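Local coordinates for protein deseasin MCP-01 (Pseudoalteromonas sp., PDB 3VV3) that probably degrades collagen as a calcium-binding serine protease of the subtilisin family, cleaving peptide bonds through its catalytic domain, at residues A[32-37]-A[320-325]; A[124-129]-A[273-278]; A[181-186]-A[215-220]. All coordinates share one frame; numbering follows the deposited sequence.

How the contacts relate
From the N terminus, the chain first meets segment 32-37, whose partner 320-325 lies near the other end, so contact 1 closes a loop of 282 residues around nearly the whole domain. Inside it, contact 2 joins the loop before strand 131-136 to the long helix 269-284. Contact 3, innermost, ties helix 180-191 to the loop that leads into strand 222-228. The three loops are nested and none cross. Contacts 1 and 2 touch: Trp35 NE1 probably bonds to Val126 O at 2.9 Å, linking the N-terminal segment to the core. Contact 3 stands apart, its centre about 23 Å from that of contact 2 and 30 Å from that of contact 1.

Contact 1: A[32-37]-A[320-325]; sequences PEAWSI and NVNQAL
Glu33 O, in the residue that leans on Asn322, is gripped twice by Ser36, through the backbone N and through OG at 2.7 Å. Across the contact, Asn322 CG stands anti to its backbone N (chi1 -177°), which carries the amide to Glu33, where CG rests 3.5 Å from Glu33 CB. An alanine at Asn322 would probably leave Glu33 CB and the tip of Ile37 without the amide they pack on and open a gap there. The small Ala34 lets the backbones close to 3.9 Å between its CA and Asn322 CA, and its CB also meets Val321 CG1 and Leu325 CD2. Ile37 and Leu325 slide past each other in opposite directions, Ile37 CD1 reaching Leu325 CB at 3.8 Å. Asn320 is the N-cap of the second helix: its OD1 accepts from Gln323 N at 2.9 Å, and its ND2 bonds to Asp304 and to Asp30, a calcium ligand. Helix 31-34 thus packs on the start of helix 321-327, which in turn lies against helix 269-284, Val321 meeting Ala279 and Leu282, and Leu325 also touching Leu282.

Contact 2: A[124-129]-A[273-278]; sequences VGVNHD and TPHVAG
Val126 and Asn127 reach from a loop onto one turn of helix 269-284, meeting it chiefly at Gly278. The two methyls of Val126 divide the work. CG1, anti to the backbone N (chi1 180°), lies 3.7 Å from Gly278 C, while CG2 reaches back to His275, three residues earlier, at 3.7 Å from His275 O, and approaches the His275 ring obliquely. The approach is close because Gly278 has no side chain: a CB there would fall only 2.9 Å from Val126 CB. Beside the valine, Asn127 ND2 donates to Gly278 O at 3.0 Å with an N-H...O angle of 146°. The bond is bent, and Asn127 ND2 meets Gly278 O well off the line of the C=O bond (C=O...N 112°) and tilted from the carbonyl plane.

In the next shell, helix 105-114 and the residue just after it hold the loop: Asn127 ND2 also donates to Ile113 O, and backbone bonds join Val126 to Thr112, Asn127 to Ile113 and Gly125 to Ala115. Val126 O accepts from Trp35 NE1, and the His128 ring packs edge-to-face with the same tryptophan. Helix 105-114 begins with His105, and helix 269-284 begins beside Ser270, probably the histidine and nucleophile of the catalytic triad.

The contact is buried, no salt bridge joins the segments, and the only hydrogen bond between them is that from Asn127 ND2 to Gly278 O. Donating to both Ile113 O and Gly278 O, the Asn127 amide is probably held against rotation, and it supplies these carbonyl oxygens with a donor where the valine methyls cannot.

Contact 3: A[181-186]-A[215-220]; sequences ALADAI and SNYEND
The Tyr217 ring lies against helix 180-191 with Ala183 over one face: its CA stands 4.2 Å above the plane, offset toward the rim, and its N also lies over that face. Leu182 CD2 and Ile186 CD1 approach the ring obliquely: Leu182 CD2 lies 3.6 Å from Tyr217 CE2, and Ile186 CD1 3.7 Å from Tyr217 CD2. Both side chains cross the tyrosine at about a right angle. The helix is the connection of a beta-alpha-beta crossover between parallel strands 166-171 and 195-199 of the subtilisin-like alpha/beta fold, and the tyrosine comes from the loop before the next strand, 222-228.

Tyr217 CG is anti to its carbonyl carbon (chi1 -77°), on a CB that already points toward the helix. At the far end of the ring, OH lies 3.6 Å from Leu182 CB and accepts a hydrogen bond from Ser179 N, just ahead of the helix. The phenol thus has a polar partner at its tip while its ring meets the side chains of Leu182 and Ile186 and the backbone of Ala183. Leu182 also reaches Ile150 and Ile153 of helix 146-161, so the same leucine joins loop, helix and neighbouring helix. One turn along from Leu182, Ile186 is shared between Tyr217 and Asn219: CD1 goes to the ring, whereas CG2, on the other branch, sits 3.7 Å from Asn219 CB.

Contact 1: A[32-37]-A[320-325]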
loop_
_atom_site.group_PDB
_atom_site.type_symbol
_atom_site.label_atom_id
_atom_site.label_comp_id
_atom_site.label_asym_id
_atom_site.label_seq_id
_atom_site.Cartn_x
_atom_site.Cartn_y
_atom_site.Cartn_z
ATOM N N PRO A 32 -17.165 -16.938 -13.322
ATOM C CA PRO A 32 -18.155 -17.087 -14.401
ATOM C C PRO A 32 -19.042 -18.309 -14.205
ATOM O O PRO A 32 -20.231 -18.274 -14.523
ATOM C CB PRO A 32 -17.288 -17.244 -15.657
ATOM C CG PRO A 32 -15.982 -16.548 -15.294
ATOM C CD PRO A 32 -15.783 -16.889 -13.842
ATOM N N GLU A 33 -18.469 -19.383 -13.685
ATOM C CA GLU A 33 -19.255 -20.565 -13.376
ATOM C C GLU A 33 -20.281 -20.225 -12.295
ATOM O O GLU A 33 -21.463 -20.552 -12.417
ATOM C CB GLU A 33 -18.346 -21.712 -12.940
ATOM C CG GLU A 33 -17.475 -22.299 -14.066
ATOM C CD GLU A 33 -16.227 -21.484 -14.403
ATOM O OE1 GLU A 33 -15.981 -20.425 -13.772
ATOM O OE2 GLU A 33 -15.481 -21.915 -15.320
ATOM N N ALA A 34 -19.834 -19.543 -11.244
ATOM C CA ALA A 34 -20.738 -19.171 -10.160
ATOM C C ALA A 34 -21.880 -18.300 -10.671
ATOM O O ALA A 34 -23.020 -18.410 -10.208
ATOM C CB ALA A 34 -19.972 -18.448 -9.033
ATOM N N TRP A 35 -21.576 -17.437 -11.632
ATOM C CA TRP A 35 -22.577 -16.509 -12.145
ATOM C C TRP A 35 -23.720 -17.200 -12.886
ATOM O O TRP A 35 -24.739 -16.582 -13.157
ATOM C CB TRP A 35 -21.933 -15.435 -13.023
ATOM C CG TRP A 35 -21.043 -14.510 -12.242
ATOM C CD1 TRP A 35 -21.140 -14.211 -10.909
ATOM C CD2 TRP A 35 -19.934 -13.755 -12.744
ATOM N NE1 TRP A 35 -20.150 -13.322 -10.552
ATOM C CE2 TRP A 35 -19.399 -13.027 -11.659
ATOM C CE3 TRP A 35 -19.332 -13.632 -14.004
ATOM C CZ2 TRP A 35 -18.305 -12.179 -11.798
ATOM C CZ3 TRP A 35 -18.247 -12.792 -14.141
ATOM C CH2 TRP A 35 -17.739 -12.074 -13.039
ATOM N N SER A 36 -23.557 -18.476 -13.204
ATOM C CA SER A 36 -24.655 -19.226 -13.814
ATOM C C SER A 36 -25.730 -19.513 -12.767
ATOM O O SER A 36 -26.887 -19.775 -13.100
ATOM C CB SER A 36 -24.144 -20.527 -14.447
ATOM O OG SER A 36 -23.731 -21.457 -13.462
ATOM N N ILE A 37 -25.339 -19.444 -11.498
ATOM C CA ILE A 37 -26.248 -19.665 -10.379
ATOM C C ILE A 37 -26.797 -18.338 -9.863
ATOM O O ILE A 37 -28.000 -18.189 -9.666
ATOM C CB ILE A 37 -25.541 -20.407 -9.228
ATOM C CG1 ILE A 37 -25.027 -21.773 -9.701
ATOM C CG2 ILE A 37 -26.459 -20.550 -8.009
ATOM C CD1 ILE A 37 -24.105 -22.465 -8.701
ATOM N N ASN A 320 -13.197 -20.454 -3.736
ATOM C CA ASN A 320 -13.874 -20.834 -4.962
ATOM C C ASN A 320 -15.356 -20.537 -4.821
ATOM O O ASN A 320 -16.074 -21.246 -4.119
ATOM C CB ASN A 320 -13.659 -22.314 -5.283
ATOM C CG ASN A 320 -14.177 -22.673 -6.660
ATOM O OD1 ASN A 320 -15.328 -22.384 -6.994
ATOM N ND2 ASN A 320 -13.316 -23.265 -7.484
ATOM N N VAL A 321 -15.803 -19.470 -5.473
ATOM C CA VAL A 321 -17.153 -18.982 -5.229
ATOM C C VAL A 321 -18.188 -19.839 -5.949
ATOM O O VAL A 321 -19.333 -19.944 -5.499
ATOM C CB VAL A 321 -17.318 -17.478 -5.546
ATOM C CG1 VAL A 321 -17.158 -17.196 -7.043
ATOM C CG2 VAL A 321 -18.680 -16.967 -5.013
ATOM N N ASN A 322 -17.779 -20.482 -7.041
ATOM C CA ASN A 322 -18.685 -21.424 -7.690
ATOM C C ASN A 322 -19.036 -22.551 -6.731
ATOM O O ASN A 322 -20.215 -22.854 -6.513
ATOM C CB ASN A 322 -18.078 -21.989 -8.979
ATOM C CG ASN A 322 -19.040 -22.924 -9.703
ATOM O OD1 ASN A 322 -20.199 -22.574 -9.942
ATOM N ND2 ASN A 322 -18.570 -24.122 -10.031
ATOM N N GLN A 323 -18.017 -23.180 -6.153
ATOM C CA GLN A 323 -18.267 -24.278 -5.223
ATOM C C GLN A 323 -19.018 -23.799 -3.979
ATOM O O GLN A 323 -19.807 -24.539 -3.398
ATOM C CB GLN A 323 -16.973 -24.990 -4.827
ATOM C CG GLN A 323 -17.214 -26.343 -4.151
ATOM C CD GLN A 323 -17.844 -27.367 -5.097
ATOM O OE1 GLN A 323 -17.373 -27.562 -6.218
ATOM N NE2 GLN A 323 -18.913 -28.021 -4.647
ATOM N N ALA A 324 -18.772 -22.560 -3.571
ATOM C CA ALA A 324 -19.466 -22.015 -2.417
ATOM C C ALA A 324 -20.968 -21.955 -2.691
ATOM O O ALA A 324 -21.773 -22.339 -1.843
ATOM C CB ALA A 324 -18.934 -20.622 -2.081
ATOM N N LEU A 325 -21.337 -21.459 -3.872
ATOM C CA LEU A 325 -22.748 -21.359 -4.255
ATOM C C LEU A 325 -23.376 -22.741 -4.364
ATOM O O LEU A 325 -24.512 -22.953 -3.935
ATOM C CB LEU A 325 -22.914 -20.619 -5.584
ATOM C CG LEU A 325 -23.056 -19.097 -5.541
ATOM C CD1 LEU A 325 -22.052 -18.444 -4.620
ATOM C CD2 LEU A 325 -23.003 -18.495 -6.932
#

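Contact 2: A[124-129]-A[273-278]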
loop_
_atom_site.group_PDB
_atom_site.type_symbol
_atom_site.label_atom_id
_atom_site.label_comp_id
_atom_site.label_asym_id
_atom_site.label_seq_id
_atom_site.Cartn_x
_atom_site.Cartn_y
_atom_site.Cartn_z
ATOM N N VAL A 124 -15.749 -5.695 -13.167
ATOM C CA VAL A 124 -16.933 -6.308 -12.578
ATOM C C VAL A 124 -16.508 -6.963 -11.274
ATOM O O VAL A 124 -15.413 -7.521 -11.179
ATOM C CB VAL A 124 -17.578 -7.358 -13.526
ATOM C CG1 VAL A 124 -16.546 -8.391 -13.993
ATOM C CG2 VAL A 124 -18.746 -8.058 -12.856
ATOM N N GLY A 125 -17.354 -6.875 -10.256
ATOM C CA GLY A 125 -17.025 -7.469 -8.973
ATOM C C GLY A 125 -17.464 -8.917 -8.874
ATOM O O GLY A 125 -18.055 -9.468 -9.807
ATOM N N VAL A 126 -17.186 -9.543 -7.737
ATOM C CA VAL A 126 -17.684 -10.895 -7.509
ATOM C C VAL A 126 -19.210 -10.882 -7.643
ATOM O O VAL A 126 -19.810 -11.851 -8.120
ATOM C CB VAL A 126 -17.291 -11.437 -6.118
ATOM C CG1 VAL A 126 -17.839 -12.850 -5.916
ATOM C CG2 VAL A 126 -15.769 -11.420 -5.938
ATOM N N ASN A 127 -19.824 -9.783 -7.212
ATOM C CA ASN A 127 -21.241 -9.519 -7.465
ATOM C C ASN A 127 -21.403 -8.540 -8.612
ATOM O O ASN A 127 -20.716 -7.514 -8.652
ATOM C CB ASN A 127 -21.920 -8.917 -6.226
ATOM C CG ASN A 127 -21.809 -9.808 -5.012
ATOM O OD1 ASN A 127 -22.682 -10.631 -4.748
ATOM N ND2 ASN A 127 -20.721 -9.658 -4.271
ATOM N N HIS A 128 -22.309 -8.841 -9.547
ATOM C CA HIS A 128 -22.695 -7.858 -10.559
ATOM C C HIS A 128 -23.626 -6.839 -9.936
ATOM O O HIS A 128 -23.633 -5.669 -10.316
ATOM C CB HIS A 128 -23.451 -8.515 -11.711
ATOM C CG HIS A 128 -22.621 -9.450 -12.523
ATOM N ND1 HIS A 128 -22.923 -9.761 -13.834
ATOM C CD2 HIS A 128 -21.498 -10.140 -12.219
ATOM C CE1 HIS A 128 -22.021 -10.607 -14.297
ATOM N NE2 HIS A 128 -21.144 -10.850 -13.341
ATOM N N ASP A 129 -24.434 -7.313 -8.993
ATOM C CA ASP A 129 -25.411 -6.486 -8.295
ATOM C C ASP A 129 -25.316 -6.746 -6.795
ATOM O O ASP A 129 -25.289 -7.893 -6.361
ATOM C CB ASP A 129 -26.821 -6.816 -8.786
ATOM C CG ASP A 129 -26.980 -6.592 -10.278
ATOM O OD1 ASP A 129 -27.038 -5.420 -10.703
ATOM O OD2 ASP A 129 -27.031 -7.589 -11.022
ATOM N N THR A 273 -9.089 -9.835 0.539
ATOM C CA THR A 273 -10.227 -9.706 1.441
ATOM C C THR A 273 -11.570 -9.458 0.729
ATOM O O THR A 273 -12.554 -10.161 1.008
ATOM C CB THR A 273 -9.902 -8.642 2.518
ATOM O OG1 THR A 273 -8.785 -9.115 3.287
ATOM C CG2 THR A 273 -11.074 -8.388 3.454
ATOM N N PRO A 274 -11.621 -8.485 -0.198
ATOM C CA PRO A 274 -12.896 -8.227 -0.889
ATOM C C PRO A 274 -13.341 -9.324 -1.863
ATOM O O PRO A 274 -14.530 -9.386 -2.157
ATOM C CB PRO A 274 -12.647 -6.896 -1.621
ATOM C CG PRO A 274 -11.158 -6.830 -1.778
ATOM C CD PRO A 274 -10.624 -7.439 -0.496
ATOM N N HIS A 275 -12.439 -10.175 -2.356
ATOM C CA HIS A 275 -12.917 -11.344 -3.097
ATOM C C HIS A 275 -13.764 -12.208 -2.163
ATOM O O HIS A 275 -14.831 -12.709 -2.546
ATOM C CB HIS A 275 -11.764 -12.169 -3.685
ATOM C CG HIS A 275 -11.075 -11.505 -4.837
ATOM N ND1 HIS A 275 -11.451 -11.698 -6.152
ATOM C CD2 HIS A 275 -10.039 -10.633 -4.867
ATOM C CE1 HIS A 275 -10.671 -10.979 -6.940
ATOM N NE2 HIS A 275 -9.803 -10.325 -6.183
ATOM N N VAL A 276 -13.283 -12.368 -0.929
ATOM C CA VAL A 276 -13.989 -13.172 0.066
ATOM C C VAL A 276 -15.272 -12.493 0.558
ATOM O O VAL A 276 -16.328 -13.140 0.656
ATOM C CB VAL A 276 -13.079 -13.543 1.262
ATOM C CG1 VAL A 276 -13.874 -14.317 2.314
ATOM C CG2 VAL A 276 -11.886 -14.366 0.777
ATOM N N ALA A 277 -15.201 -11.198 0.852
ATOM C CA ALA A 277 -16.406 -10.474 1.246
ATOM C C ALA A 277 -17.430 -10.514 0.113
ATOM O O ALA A 277 -18.630 -10.724 0.341
ATOM C CB ALA A 277 -16.083 -9.028 1.627
ATOM N N GLY A 278 -16.958 -10.323 -1.112
ATOM C CA GLY A 278 -17.821 -10.424 -2.279
ATOM C C GLY A 278 -18.432 -11.807 -2.401
ATOM O O GLY A 278 -19.633 -11.941 -2.659
#

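Contact 3: A[181-186]-A[215-220]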
loop_
_atom_site.group_PDB
_atom_site.type_symbol
_atom_site.label_atom_id
_atom_site.label_comp_id
_atom_site.label_asym_id
_atom_site.label_seq_id
_atom_site.Cartn_x
_atom_site.Cartn_y
_atom_site.Cartn_z
ATOM N N ALA A 181 -11.784 -2.885 23.336
ATOM C CA ALA A 181 -12.893 -2.129 22.767
ATOM C C ALA A 181 -13.209 -2.625 21.361
ATOM O O ALA A 181 -14.377 -2.757 20.992
ATOM C CB ALA A 181 -12.584 -0.629 22.752
ATOM N N LEU A 182 -12.170 -2.897 20.573
ATOM C CA LEU A 182 -12.390 -3.406 19.215
ATOM C C LEU A 182 -12.923 -4.843 19.252
ATOM O O LEU A 182 -13.860 -5.192 18.520
ATOM C CB LEU A 182 -11.111 -3.300 18.373
ATOM C CG LEU A 182 -11.201 -3.780 16.917
ATOM C CD1 LEU A 182 -12.437 -3.188 16.249
ATOM C CD2 LEU A 182 -9.932 -3.379 16.156
ATOM N N ALA A 183 -12.333 -5.678 20.103
ATOM C CA ALA A 183 -12.845 -7.036 20.292
ATOM C C ALA A 183 -14.341 -7.001 20.627
ATOM O O ALA A 183 -15.132 -7.795 20.108
ATOM C CB ALA A 183 -12.073 -7.743 21.392
ATOM N N ASP A 184 -14.717 -6.081 21.511
ATOM C CA ASP A 184 -16.102 -5.974 21.963
ATOM C C ASP A 184 -17.030 -5.513 20.840
ATOM O O ASP A 184 -18.172 -5.963 20.750
ATOM C CB ASP A 184 -16.211 -5.005 23.141
ATOM C CG ASP A 184 -15.657 -5.578 24.439
ATOM O OD1 ASP A 184 -15.289 -6.771 24.484
ATOM O OD2 ASP A 184 -15.591 -4.815 25.425
ATOM N N ALA A 185 -16.544 -4.603 19.998
ATOM C CA ALA A 185 -17.334 -4.134 18.870
ATOM C C ALA A 185 -17.573 -5.298 17.911
ATOM O O ALA A 185 -18.671 -5.457 17.355
ATOM C CB ALA A 185 -16.627 -2.991 18.163
ATOM N N ILE A 186 -16.544 -6.122 17.730
ATOM C CA ILE A 186 -16.648 -7.272 16.851
ATOM C C ILE A 186 -17.595 -8.309 17.444
ATOM O O ILE A 186 -18.382 -8.923 16.725
ATOM C CB ILE A 186 -15.266 -7.884 16.553
ATOM C CG1 ILE A 186 -14.416 -6.869 15.788
ATOM C CG2 ILE A 186 -15.410 -9.192 15.768
ATOM C CD1 ILE A 186 -12.940 -7.266 15.646
ATOM N N SER A 215 -7.022 -9.142 12.206
ATOM C CA SER A 215 -7.167 -10.527 11.737
ATOM C C SER A 215 -6.917 -11.572 12.832
ATOM O O SER A 215 -7.506 -12.648 12.791
ATOM C CB SER A 215 -6.312 -10.806 10.500
ATOM O OG SER A 215 -4.951 -10.588 10.773
ATOM N N ASN A 216 -6.074 -11.254 13.815
ATOM C CA ASN A 216 -5.801 -12.196 14.906
ATOM C C ASN A 216 -6.867 -12.251 16.010
ATOM O O ASN A 216 -6.765 -13.087 16.914
ATOM C CB ASN A 216 -4.411 -11.963 15.535
ATOM C CG ASN A 216 -3.311 -12.783 14.873
ATOM O OD1 ASN A 216 -2.955 -12.552 13.720
ATOM N ND2 ASN A 216 -2.762 -13.750 15.609
ATOM N N TYR A 217 -7.876 -11.380 15.968
ATOM C CA TYR A 217 -8.941 -11.486 16.969
ATOM C C TYR A 217 -9.543 -12.881 16.879
ATOM O O TYR A 217 -9.793 -13.374 15.782
ATOM C CB TYR A 217 -10.016 -10.409 16.793
ATOM C CG TYR A 217 -9.556 -9.072 17.316
ATOM C CD1 TYR A 217 -9.248 -8.909 18.667
ATOM C CD2 TYR A 217 -9.409 -7.980 16.467
ATOM C CE1 TYR A 217 -8.802 -7.694 19.157
ATOM C CE2 TYR A 217 -8.969 -6.758 16.946
ATOM C CZ TYR A 217 -8.667 -6.622 18.297
ATOM O OH TYR A 217 -8.222 -5.415 18.784
ATOM N N GLU A 218 -9.752 -13.518 18.029
ATOM C CA GLU A 218 -10.231 -14.903 18.062
ATOM C C GLU A 218 -11.758 -15.033 17.960
ATOM O O GLU A 218 -12.314 -16.141 17.982
ATOM C CB GLU A 218 -9.708 -15.600 19.316
ATOM C CG GLU A 218 -8.194 -15.802 19.306
ATOM C CD GLU A 218 -7.679 -16.351 20.618
ATOM O OE1 GLU A 218 -8.493 -16.529 21.548
ATOM O OE2 GLU A 218 -6.461 -16.604 20.724
ATOM N N ASN A 219 -12.430 -13.894 17.831
ATOM C CA ASN A 219 -13.868 -13.871 17.614
ATOM C C ASN A 219 -14.265 -14.853 16.509
ATOM O O ASN A 219 -13.643 -14.893 15.445
ATOM C CB ASN A 219 -14.315 -12.449 17.260
ATOM C CG ASN A 219 -14.044 -11.449 18.377
ATOM O OD1 ASN A 219 -14.978 -10.876 18.938
ATOM N ND2 ASN A 219 -12.776 -11.236 18.705
ATOM N N ASP A 220 -15.294 -15.657 16.754
ATOM C CA ASP A 220 -15.682 -16.675 15.776
ATOM C C ASP A 220 -16.131 -16.124 14.414
ATOM O O ASP A 220 -16.039 -16.824 13.403
ATOM C CB ASP A 220 -16.760 -17.599 16.341
ATOM C CG ASP A 220 -16.220 -18.566 17.379
ATOM O OD1 ASP A 220 -15.042 -18.978 17.267
ATOM O OD2 ASP A 220 -16.983 -18.925 18.303
#